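Local structure of aminoglycoside N(3)-acetyltransferase (Streptomyces griseus, 7LAP) at residues Trp81-Phe89 with Val205-Val213; Ala106-Ala114 with Arg126-Pro137. The protein catalyses acetyl transfer to the 3-amino group of aminoglycoside antibiotics and so probably confers resistance to them. All blocks are in the same frame, centred on the assembly; numbering follows the deposited sequence.

Contact 1 of 2, residues Trp81-Phe89 with Val205-Val213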
loop_
_atom_site.group_PDB
_atom_site.type_symbol
_atom_site.label_atom_id
_atom_site.label_comp_id
_atom_site.label_asym_id
_atom_site.label_seq_id
_atom_site.Cartn_x
_atom_site.Cartn_y
_atom_site.Cartn_z
ATOM N N TRP B 81 -12.202 1.184 -2.718
ATOM C CA TRP B 81 -11.649 -0.017 -3.357
ATOM C C TRP B 81 -10.844 0.397 -4.585
ATOM O O TRP B 81 -11.428 0.847 -5.578
ATOM C CB TRP B 81 -12.762 -0.976 -3.757
ATOM C CG TRP B 81 -12.330 -2.262 -4.367
ATOM C CD1 TRP B 81 -11.060 -2.821 -4.344
ATOM C CD2 TRP B 81 -13.149 -3.155 -5.129
ATOM N NE1 TRP B 81 -11.055 -3.995 -5.054
ATOM C CE2 TRP B 81 -12.326 -4.231 -5.537
ATOM C CE3 TRP B 81 -14.513 -3.172 -5.476
ATOM C CZ2 TRP B 81 -12.822 -5.316 -6.276
ATOM C CZ3 TRP B 81 -15.000 -4.242 -6.241
ATOM C CH2 TRP B 81 -14.157 -5.297 -6.630
ATOM N N ASN B 82 -9.509 0.251 -4.518
ATOM C CA ASN B 82 -8.657 0.732 -5.607
ATOM C C ASN B 82 -8.910 -0.003 -6.906
ATOM O O ASN B 82 -8.793 0.582 -7.983
ATOM C CB ASN B 82 -7.174 0.597 -5.266
ATOM C CG ASN B 82 -6.315 1.447 -6.169
ATOM O OD1 ASN B 82 -6.311 2.671 -6.050
ATOM N ND2 ASN B 82 -5.628 0.817 -7.115
ATOM N N ASP B 83 -9.218 -1.286 -6.840
ATOM C CA ASP B 83 -9.280 -2.104 -8.049
ATOM C C ASP B 83 -10.708 -2.509 -8.400
ATOM O O ASP B 83 -10.931 -3.583 -8.958
ATOM C CB ASP B 83 -8.379 -3.316 -7.860
ATOM C CG ASP B 83 -6.958 -2.879 -7.533
ATOM O OD1 ASP B 83 -6.403 -2.172 -8.370
ATOM O OD2 ASP B 83 -6.449 -3.133 -6.421
ATOM N N ALA B 84 -11.678 -1.651 -8.078
ATOM C CA ALA B 84 -13.060 -1.882 -8.487
ATOM C C ALA B 84 -13.176 -1.783 -10.002
ATOM O O ALA B 84 -12.404 -1.072 -10.632
ATOM C CB ALA B 84 -13.973 -0.848 -7.840
ATOM N N PRO B 85 -14.125 -2.490 -10.617
ATOM C CA PRO B 85 -14.410 -2.238 -12.021
ATOM C C PRO B 85 -14.890 -0.808 -12.188
ATOM O O PRO B 85 -15.575 -0.273 -11.306
ATOM C CB PRO B 85 -15.522 -3.251 -12.359
ATOM C CG PRO B 85 -16.216 -3.481 -11.065
ATOM C CD PRO B 85 -15.094 -3.438 -10.026
ATOM N N PRO B 86 -14.512 -0.138 -13.270
ATOM C CA PRO B 86 -14.965 1.247 -13.467
ATOM C C PRO B 86 -16.485 1.318 -13.577
ATOM O O PRO B 86 -17.134 0.371 -14.021
ATOM C CB PRO B 86 -14.288 1.656 -14.780
ATOM C CG PRO B 86 -14.061 0.344 -15.515
ATOM C CD PRO B 86 -13.775 -0.668 -14.428
ATOM N N TYR B 87 -17.053 2.451 -13.131
ATOM C CA TYR B 87 -18.502 2.644 -13.209
ATOM C C TYR B 87 -19.011 2.414 -14.619
ATOM O O TYR B 87 -20.061 1.795 -14.819
ATOM C CB TYR B 87 -18.885 4.058 -12.785
ATOM C CG TYR B 87 -18.892 4.333 -11.303
ATOM C CD1 TYR B 87 -18.508 3.370 -10.379
ATOM C CD2 TYR B 87 -19.277 5.584 -10.831
ATOM C CE1 TYR B 87 -18.515 3.648 -9.013
ATOM C CE2 TYR B 87 -19.282 5.876 -9.486
ATOM C CZ TYR B 87 -18.902 4.910 -8.576
ATOM O OH TYR B 87 -18.924 5.235 -7.232
ATOM N N ASP B 88 -18.262 2.906 -15.605
ATOM C CA ASP B 88 -18.641 2.942 -17.007
ATOM C C ASP B 88 -18.144 1.742 -17.795
ATOM O O ASP B 88 -18.066 1.823 -19.026
ATOM C CB ASP B 88 -18.080 4.206 -17.653
ATOM C CG ASP B 88 -16.562 4.296 -17.516
ATOM O OD1 ASP B 88 -16.063 4.474 -16.379
ATOM O OD2 ASP B 88 -15.864 4.152 -18.544
ATOM N N PHE B 89 -17.783 0.637 -17.132
ATOM C CA PHE B 89 -17.173 -0.468 -17.874
ATOM C C PHE B 89 -18.141 -1.112 -18.854
ATOM O O PHE B 89 -17.739 -2.013 -19.596
ATOM C CB PHE B 89 -16.609 -1.530 -16.920
ATOM C CG PHE B 89 -17.642 -2.473 -16.369
ATOM C CD1 PHE B 89 -18.309 -2.173 -15.189
ATOM C CD2 PHE B 89 -17.928 -3.670 -17.016
ATOM C CE1 PHE B 89 -19.256 -3.033 -14.673
ATOM C CE2 PHE B 89 -18.869 -4.535 -16.515
ATOM C CZ PHE B 89 -19.539 -4.220 -15.338
ATOM N N VAL B 205 -26.106 8.266 -9.165
ATOM C CA VAL B 205 -25.357 7.324 -9.985
ATOM C C VAL B 205 -25.913 5.932 -9.758
ATOM O O VAL B 205 -26.450 5.617 -8.690
ATOM C CB VAL B 205 -23.838 7.360 -9.684
ATOM C CG1 VAL B 205 -23.252 8.656 -10.182
ATOM C CG2 VAL B 205 -23.567 7.194 -8.187
ATOM N N THR B 206 -25.814 5.107 -10.798
ATOM C CA THR B 206 -26.110 3.684 -10.735
ATOM C C THR B 206 -24.927 2.957 -11.347
ATOM O O THR B 206 -24.470 3.326 -12.434
ATOM C CB THR B 206 -27.387 3.341 -11.497
ATOM O OG1 THR B 206 -28.505 3.936 -10.842
ATOM C CG2 THR B 206 -27.584 1.846 -11.545
ATOM N N TYR B 207 -24.405 1.964 -10.636
ATOM C CA TYR B 207 -23.272 1.193 -11.125
ATOM C C TYR B 207 -23.426 -0.225 -10.601
ATOM O O TYR B 207 -24.275 -0.509 -9.750
ATOM C CB TYR B 207 -21.928 1.828 -10.705
ATOM C CG TYR B 207 -21.830 1.998 -9.218
ATOM C CD1 TYR B 207 -22.314 3.145 -8.598
ATOM C CD2 TYR B 207 -21.301 0.985 -8.419
ATOM C CE1 TYR B 207 -22.251 3.287 -7.221
ATOM C CE2 TYR B 207 -21.231 1.118 -7.054
ATOM C CZ TYR B 207 -21.701 2.269 -6.463
ATOM O OH TYR B 207 -21.646 2.376 -5.107
ATOM N N GLU B 208 -22.624 -1.128 -11.125
ATOM C CA GLU B 208 -22.627 -2.488 -10.622
ATOM C C GLU B 208 -21.236 -2.827 -10.131
ATOM O O GLU B 208 -20.250 -2.294 -10.624
ATOM C CB GLU B 208 -23.062 -3.471 -11.685
ATOM C CG GLU B 208 -24.326 -3.032 -12.357
ATOM C CD GLU B 208 -24.590 -3.810 -13.608
ATOM O OE1 GLU B 208 -24.686 -5.050 -13.512
ATOM O OE2 GLU B 208 -24.684 -3.186 -14.685
ATOM N N GLN B 209 -21.163 -3.696 -9.134
ATOM C CA GLN B 209 -19.865 -4.098 -8.624
ATOM C C GLN B 209 -20.021 -5.485 -8.036
ATOM O O GLN B 209 -21.095 -5.819 -7.519
ATOM C CB GLN B 209 -19.330 -3.104 -7.583
ATOM C CG GLN B 209 -18.431 -2.011 -8.213
ATOM C CD GLN B 209 -18.046 -0.944 -7.233
ATOM O OE1 GLN B 209 -18.172 -1.130 -6.028
ATOM N NE2 GLN B 209 -17.556 0.179 -7.733
ATOM N N PRO B 210 -18.999 -6.327 -8.149
ATOM C CA PRO B 210 -19.098 -7.689 -7.622
ATOM C C PRO B 210 -18.827 -7.699 -6.124
ATOM O O PRO B 210 -17.827 -7.147 -5.648
ATOM C CB PRO B 210 -18.016 -8.447 -8.397
ATOM C CG PRO B 210 -17.010 -7.397 -8.734
ATOM C CD PRO B 210 -17.750 -6.101 -8.907
ATOM N N ILE B 211 -19.735 -8.336 -5.383
ATOM C CA ILE B 211 -19.560 -8.597 -3.965
ATOM C C ILE B 211 -19.687 -10.102 -3.712
ATOM O O ILE B 211 -20.015 -10.894 -4.597
ATOM C CB ILE B 211 -20.551 -7.797 -3.091
ATOM C CG1 ILE B 211 -21.992 -8.121 -3.467
ATOM C CG2 ILE B 211 -20.309 -6.302 -3.252
ATOM C CD1 ILE B 211 -22.990 -8.024 -2.309
ATOM N N GLU B 212 -19.374 -10.477 -2.483
ATOM C CA GLU B 212 -19.376 -11.853 -2.026
ATOM C C GLU B 212 -20.417 -11.965 -0.914
ATOM O O GLU B 212 -20.256 -11.360 0.154
ATOM C CB GLU B 212 -17.979 -12.237 -1.547
ATOM C CG GLU B 212 -17.932 -13.483 -0.712
ATOM C CD GLU B 212 -16.615 -14.204 -0.860
ATOM O OE1 GLU B 212 -16.006 -14.110 -1.954
ATOM O OE2 GLU B 212 -16.195 -14.869 0.113
ATOM N N VAL B 213 -21.498 -12.700 -1.174
ATOM C CA VAL B 213 -22.546 -12.935 -0.181
ATOM C C VAL B 213 -22.870 -14.418 -0.154
ATOM O O VAL B 213 -23.060 -15.036 -1.208
ATOM C CB VAL B 213 -23.825 -12.113 -0.451
ATOM C CG1 VAL B 213 -23.616 -10.639 -0.054
ATOM C CG2 VAL B 213 -24.243 -12.234 -1.896
#
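Tyr-87 and Tyr-207 lie face against face in an offset stack: the ring centroids are 4.3 Å apart and the planes diverge by only 7°. The offset sets Tyr-87 CE1 over the centre of the Tyr-207 ring, 3.7 Å from Tyr-207 CG, while Tyr-207 CB sits over the face of the Tyr-87 ring in a CH-pi contact. Tyr-207 reaches this place with CG lodged between its backbone N and carbonyl carbon (chi1 56°).

Two residues along the strand, the extended side chain of Gln-209 runs in under the loop. Its NE2 meets the edge of the Tyr-87 ring at CE1 and lies 3.7 Å from Ala-84 CB, with ring and amide planes 41° apart. Farther on, two proline rings meet, Pro-85 CG standing 3.7 Å from Pro-210 CD. The Trp-81 indole crosses Pro-210 at about a right angle, CH2 being 4.1 Å from Pro-210 CG.

No hydrogen bond joins the two segments directly; van der Waals and ring contacts lay the loop between strand 74-78 and helix 94-103 against strand 204-213, one arm of a two-stranded antiparallel ribbon with 216-225. Two type I turns, Trp-81 to Ala-84 and Pro-86 to Phe-89, shape that loop; the second is closed by Phe-89 N to Pro-86 O at 3.2 Å.

Outside the pair, Asp-138 is hydrogen-bonded through OD2 to Tyr-87 OH and through OD1 to Gln-209 NE2, so one carboxylate bridges loop and strand. Phe-222 also meets the Tyr-207 ring, and Arg-101 forms a salt bridge with Glu-208.

Contact 2 of 2, residues Ala106-Ala114 with Arg126-Pro137; sequences AFDPRTSEA and RRRPGAVRSRHP
The Arg-133 guanidinium has Phe-107 CZ over one face and Arg-126 CD over the other, while Pro-109 O lies at its edge. The Phe-107 ring, turned 75° from the guanidinium plane, receives Arg-133 NE at its own edge; over one ring face stand His-136 O and Pro-137 CA, the latter in a CH-pi contact 3.8 Å from the centroid. On Arg-126, Ser-112 O covers one guanidinium face and Arg-127 CG the other, with Arg-110 O and two waters in plane at the edge.

Arg-133, its chain extended from CG to NE, donates from NH2 to Ser-112 O at 2.9 Å; NH1 approaches that oxygen at an implausibly short 2.5 Å, a doubtful length. NH1 also bonds Pro-109 O at 3.0 Å, nearly straight (159°) but 48° out of that carbonyl's plane. Arg-126 NH1 reaches Arg-110 O at 2.9 Å in a more bent bond. Waters link Pro-109 O to Arg-126 NH1 and Thr-111 O to its NH2.

Asp-108 shapes the receiving loop through an Asx turn, OD1 accepting from Arg-110 N. Arg-133 also bonds Ser-140 OG through NE and Gly-80 O through NH2.

Arg-126, from helix 120-126, and Arg-133, on edge strand 132-133 of the mixed sheet, thus hold backbone carbonyls of the loop after helix 94-103, whose dipoles probably stabilise the guanidinium charges, with Glu-123 the formal counter-charge of Arg-126.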
loop_
_atom_site.group_PDB
_atom_site.type_symbol
_atom_site.label_atom_id
_atom_site.label_comp_id
_atom_site.label_asym_id
_atom_site.label_seq_id
_atom_site.Cartn_x
_atom_site.Cartn_y
_atom_site.Cartn_z
ATOM N N ALA B 106 -14.656 -10.393 -6.661
ATOM C CA ALA B 106 -15.513 -9.685 -5.722
ATOM C C ALA B 106 -14.694 -8.813 -4.780
ATOM O O ALA B 106 -13.585 -9.178 -4.370
ATOM C CB ALA B 106 -16.305 -10.678 -4.873
ATOM N N PHE B 107 -15.293 -7.688 -4.376
ATOM C CA PHE B 107 -14.774 -6.946 -3.235
ATOM C C PHE B 107 -14.608 -7.869 -2.031
ATOM O O PHE B 107 -15.444 -8.743 -1.771
ATOM C CB PHE B 107 -15.698 -5.771 -2.897
ATOM C CG PHE B 107 -15.260 -4.982 -1.681
ATOM C CD1 PHE B 107 -14.175 -4.096 -1.748
ATOM C CD2 PHE B 107 -15.914 -5.127 -0.468
ATOM C CE1 PHE B 107 -13.785 -3.350 -0.626
ATOM C CE2 PHE B 107 -15.514 -4.393 0.657
ATOM C CZ PHE B 107 -14.451 -3.519 0.587
ATOM N N ASP B 108 -13.495 -7.703 -1.323
ATOM C CA ASP B 108 -13.194 -8.460 -0.107
ATOM C C ASP B 108 -12.692 -7.513 0.983
ATOM O O ASP B 108 -11.569 -6.979 0.864
ATOM C CB ASP B 108 -12.153 -9.542 -0.394
ATOM C CG ASP B 108 -11.870 -10.412 0.819
ATOM O OD1 ASP B 108 -12.462 -10.144 1.885
ATOM O OD2 ASP B 108 -11.090 -11.389 0.711
ATOM N N PRO B 109 -13.441 -7.321 2.072
ATOM C CA PRO B 109 -13.024 -6.330 3.079
ATOM C C PRO B 109 -11.664 -6.622 3.683
ATOM O O PRO B 109 -10.994 -5.676 4.135
ATOM C CB PRO B 109 -14.138 -6.407 4.134
ATOM C CG PRO B 109 -15.321 -6.966 3.419
ATOM C CD PRO B 109 -14.732 -7.952 2.420
ATOM N N ARG B 110 -11.236 -7.900 3.717
ATOM C CA ARG B 110 -9.945 -8.213 4.328
ATOM C C ARG B 110 -8.772 -7.839 3.431
ATOM O O ARG B 110 -7.733 -7.378 3.929
ATOM C CB ARG B 110 -9.859 -9.705 4.686
ATOM C CG ARG B 110 -8.464 -10.174 5.210
ATOM C CD ARG B 110 -8.256 -9.729 6.669
ATOM N NE ARG B 110 -7.002 -10.191 7.267
ATOM C CZ ARG B 110 -6.629 -9.923 8.522
ATOM N NH1 ARG B 110 -7.417 -9.200 9.314
ATOM N NH2 ARG B 110 -5.468 -10.368 8.994
ATOM N N THR B 111 -8.906 -8.035 2.114
ATOM C CA THR B 111 -7.755 -7.926 1.227
ATOM C C THR B 111 -7.857 -6.847 0.155
ATOM O O THR B 111 -6.812 -6.417 -0.344
ATOM C CB THR B 111 -7.482 -9.277 0.530
ATOM O OG1 THR B 111 -8.629 -9.651 -0.239
ATOM C CG2 THR B 111 -7.181 -10.387 1.563
ATOM N N SER B 112 -9.059 -6.428 -0.251
ATOM C CA SER B 112 -9.156 -5.398 -1.284
ATOM C C SER B 112 -8.520 -4.110 -0.806
ATOM O O SER B 112 -8.877 -3.591 0.260
ATOM C CB SER B 112 -10.612 -5.125 -1.661
ATOM O OG SER B 112 -11.206 -6.304 -2.102
ATOM N N GLU B 113 -7.578 -3.585 -1.595
ATOM C CA GLU B 113 -6.852 -2.398 -1.166
ATOM C C GLU B 113 -7.716 -1.167 -1.248
ATOM O O GLU B 113 -8.592 -1.041 -2.117
ATOM C CB GLU B 113 -5.590 -2.186 -1.993
ATOM C CG GLU B 113 -4.745 -3.398 -1.984
ATOM C CD GLU B 113 -3.788 -3.445 -3.133
ATOM O OE1 GLU B 113 -3.320 -2.360 -3.568
ATOM O OE2 GLU B 113 -3.531 -4.579 -3.602
ATOM N N ALA B 114 -7.449 -0.250 -0.323
ATOM C CA ALA B 114 -8.073 1.056 -0.349
ATOM C C ALA B 114 -7.644 1.814 -1.598
ATOM O O ALA B 114 -6.679 1.454 -2.269
ATOM C CB ALA B 114 -7.703 1.859 0.890
ATOM N N ARG B 126 -6.717 0.085 8.165
ATOM C CA ARG B 126 -7.553 -1.098 7.967
ATOM C C ARG B 126 -6.766 -2.386 8.201
ATOM O O ARG B 126 -7.361 -3.400 8.564
ATOM C CB ARG B 126 -8.180 -1.098 6.564
ATOM C CG ARG B 126 -7.284 -1.690 5.524
ATOM C CD ARG B 126 -7.937 -1.867 4.169
ATOM N NE ARG B 126 -6.930 -2.317 3.209
ATOM C CZ ARG B 126 -6.665 -3.592 2.923
ATOM N NH1 ARG B 126 -7.365 -4.576 3.487
ATOM N NH2 ARG B 126 -5.694 -3.881 2.049
ATOM N N ARG B 127 -5.434 -2.362 8.066
ATOM C CA ARG B 127 -4.666 -3.577 8.298
ATOM C C ARG B 127 -4.253 -3.741 9.766
ATOM O O ARG B 127 -3.644 -4.755 10.113
ATOM C CB ARG B 127 -3.441 -3.593 7.356
ATOM C CG ARG B 127 -3.818 -3.580 5.814
ATOM C CD ARG B 127 -2.619 -3.332 4.851
ATOM N NE ARG B 127 -1.644 -4.420 4.965
ATOM C CZ ARG B 127 -1.187 -5.166 3.955
ATOM N NH1 ARG B 127 -1.606 -4.949 2.713
ATOM N NH2 ARG B 127 -0.298 -6.132 4.199
ATOM N N ARG B 128 -4.561 -2.771 10.635
ATOM C CA ARG B 128 -4.230 -2.917 12.047
ATOM C C ARG B 128 -4.943 -4.134 12.639
ATOM O O ARG B 128 -6.118 -4.380 12.322
ATOM C CB ARG B 128 -4.619 -1.662 12.842
ATOM C CG ARG B 128 -3.673 -0.446 12.608
ATOM C CD ARG B 128 -2.336 -0.593 13.336
ATOM N NE ARG B 128 -2.504 -0.484 14.778
ATOM C CZ ARG B 128 -1.734 0.276 15.563
ATOM N NH1 ARG B 128 -0.733 0.987 15.043
ATOM N NH2 ARG B 128 -1.956 0.319 16.871
ATOM N N PRO B 129 -4.297 -4.867 13.557
ATOM C CA PRO B 129 -5.020 -5.893 14.329
ATOM C C PRO B 129 -6.248 -5.294 14.990
ATOM O O PRO B 129 -6.189 -4.207 15.555
ATOM C CB PRO B 129 -3.986 -6.350 15.368
ATOM C CG PRO B 129 -2.661 -6.055 14.740
ATOM C CD PRO B 129 -2.874 -4.781 13.937
ATOM N N GLY B 130 -7.381 -5.985 14.865
ATOM C CA GLY B 130 -8.640 -5.511 15.402
ATOM C C GLY B 130 -9.380 -4.458 14.583
ATOM O O GLY B 130 -10.512 -4.099 14.956
ATOM N N ALA B 131 -8.794 -3.926 13.502
ATOM C CA ALA B 131 -9.512 -2.925 12.707
ATOM C C ALA B 131 -10.692 -3.580 12.004
ATOM O O ALA B 131 -10.670 -4.776 11.708
ATOM C CB ALA B 131 -8.593 -2.270 11.655
ATOM N N VAL B 132 -11.726 -2.790 11.720
ATOM C CA VAL B 132 -12.951 -3.300 11.088
ATOM C C VAL B 132 -13.200 -2.504 9.813
ATOM O O VAL B 132 -13.209 -1.271 9.847
ATOM C CB VAL B 132 -14.159 -3.178 12.029
ATOM C CG1 VAL B 132 -15.456 -3.670 11.335
ATOM C CG2 VAL B 132 -13.912 -3.941 13.345
ATOM N N ARG B 133 -13.428 -3.197 8.702
ATOM C CA ARG B 133 -13.638 -2.526 7.425
ATOM C C ARG B 133 -15.079 -2.741 6.981
ATOM O O ARG B 133 -15.578 -3.864 7.061
ATOM C CB ARG B 133 -12.699 -3.065 6.364
ATOM C CG ARG B 133 -12.719 -2.123 5.181
ATOM C CD ARG B 133 -12.434 -2.806 3.938
ATOM N NE ARG B 133 -12.015 -1.929 2.850
ATOM C CZ ARG B 133 -11.071 -2.306 2.005
ATOM N NH1 ARG B 133 -10.486 -3.473 2.208
ATOM N NH2 ARG B 133 -10.724 -1.531 0.988
ATOM N N SER B 134 -15.752 -1.677 6.521
ATOM C CA SER B 134 -17.170 -1.845 6.196
ATOM C C SER B 134 -17.319 -2.595 4.870
ATOM O O SER B 134 -16.364 -2.782 4.118
ATOM C CB SER B 134 -17.899 -0.491 6.188
ATOM O OG SER B 134 -17.751 0.217 4.972
ATOM N N ARG B 135 -18.526 -3.066 4.601
ATOM C CA ARG B 135 -18.702 -4.060 3.556
ATOM C C ARG B 135 -18.923 -3.450 2.187
ATOM O O ARG B 135 -18.984 -4.192 1.193
ATOM C CB ARG B 135 -19.879 -4.982 3.921
ATOM C CG ARG B 135 -21.200 -4.260 3.913
ATOM C CD ARG B 135 -22.402 -5.140 4.350
ATOM N NE ARG B 135 -23.655 -4.432 4.113
ATOM C CZ ARG B 135 -24.870 -4.985 4.145
ATOM N NH1 ARG B 135 -25.023 -6.282 4.422
ATOM N NH2 ARG B 135 -25.938 -4.234 3.886
ATOM N N HIS B 136 -19.031 -2.126 2.092
ATOM C CA HIS B 136 -19.436 -1.544 0.819
ATOM C C HIS B 136 -18.291 -1.603 -0.189
ATOM O O HIS B 136 -17.173 -1.231 0.149
ATOM C CB HIS B 136 -19.873 -0.091 0.991
ATOM C CG HIS B 136 -20.813 0.350 -0.081
ATOM N ND1 HIS B 136 -20.384 0.756 -1.330
ATOM C CD2 HIS B 136 -22.165 0.354 -0.124
ATOM C CE1 HIS B 136 -21.437 1.021 -2.083
ATOM N NE2 HIS B 136 -22.529 0.794 -1.372
ATOM N N PRO B 137 -18.548 -2.029 -1.436
ATOM C CA PRO B 137 -17.456 -2.144 -2.422
ATOM C C PRO B 137 -17.008 -0.835 -2.994
ATOM O O PRO B 137 -15.892 -0.765 -3.517
ATOM C CB PRO B 137 -18.071 -2.993 -3.543
ATOM C CG PRO B 137 -19.589 -2.702 -3.437
ATOM C CD PRO B 137 -19.823 -2.590 -1.934
HETATM O O HOH W 1 -9.183 -4.856 5.815
HETATM O O HOH W 2 -4.349 -7.928 11.166
HETATM O O HOH W 3 -4.543 -6.408 0.704
#

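Overall arrangement
From the N terminus, the chain leaves strand 74-78 of the mixed sheet and enters segment 81-89, the first side of contact 1. It then passes helix 94-103 to 106-114, turns through helix 120-126 and returns along 126-137, closing the short loop of contact 2. Only at 205-213, after strands 141-145 and 176-180, is the wider loop of contact 1 closed, so contact 2 nests within it. Their centres are about 15 Å apart, and they touch directly: Asn-82 N lies 2.9 Å from Glu-113 O, a probable hydrogen bond. Together they join the two-stranded ribbon to the 132-133 edge of the mixed sheet, and both reach the second subunit.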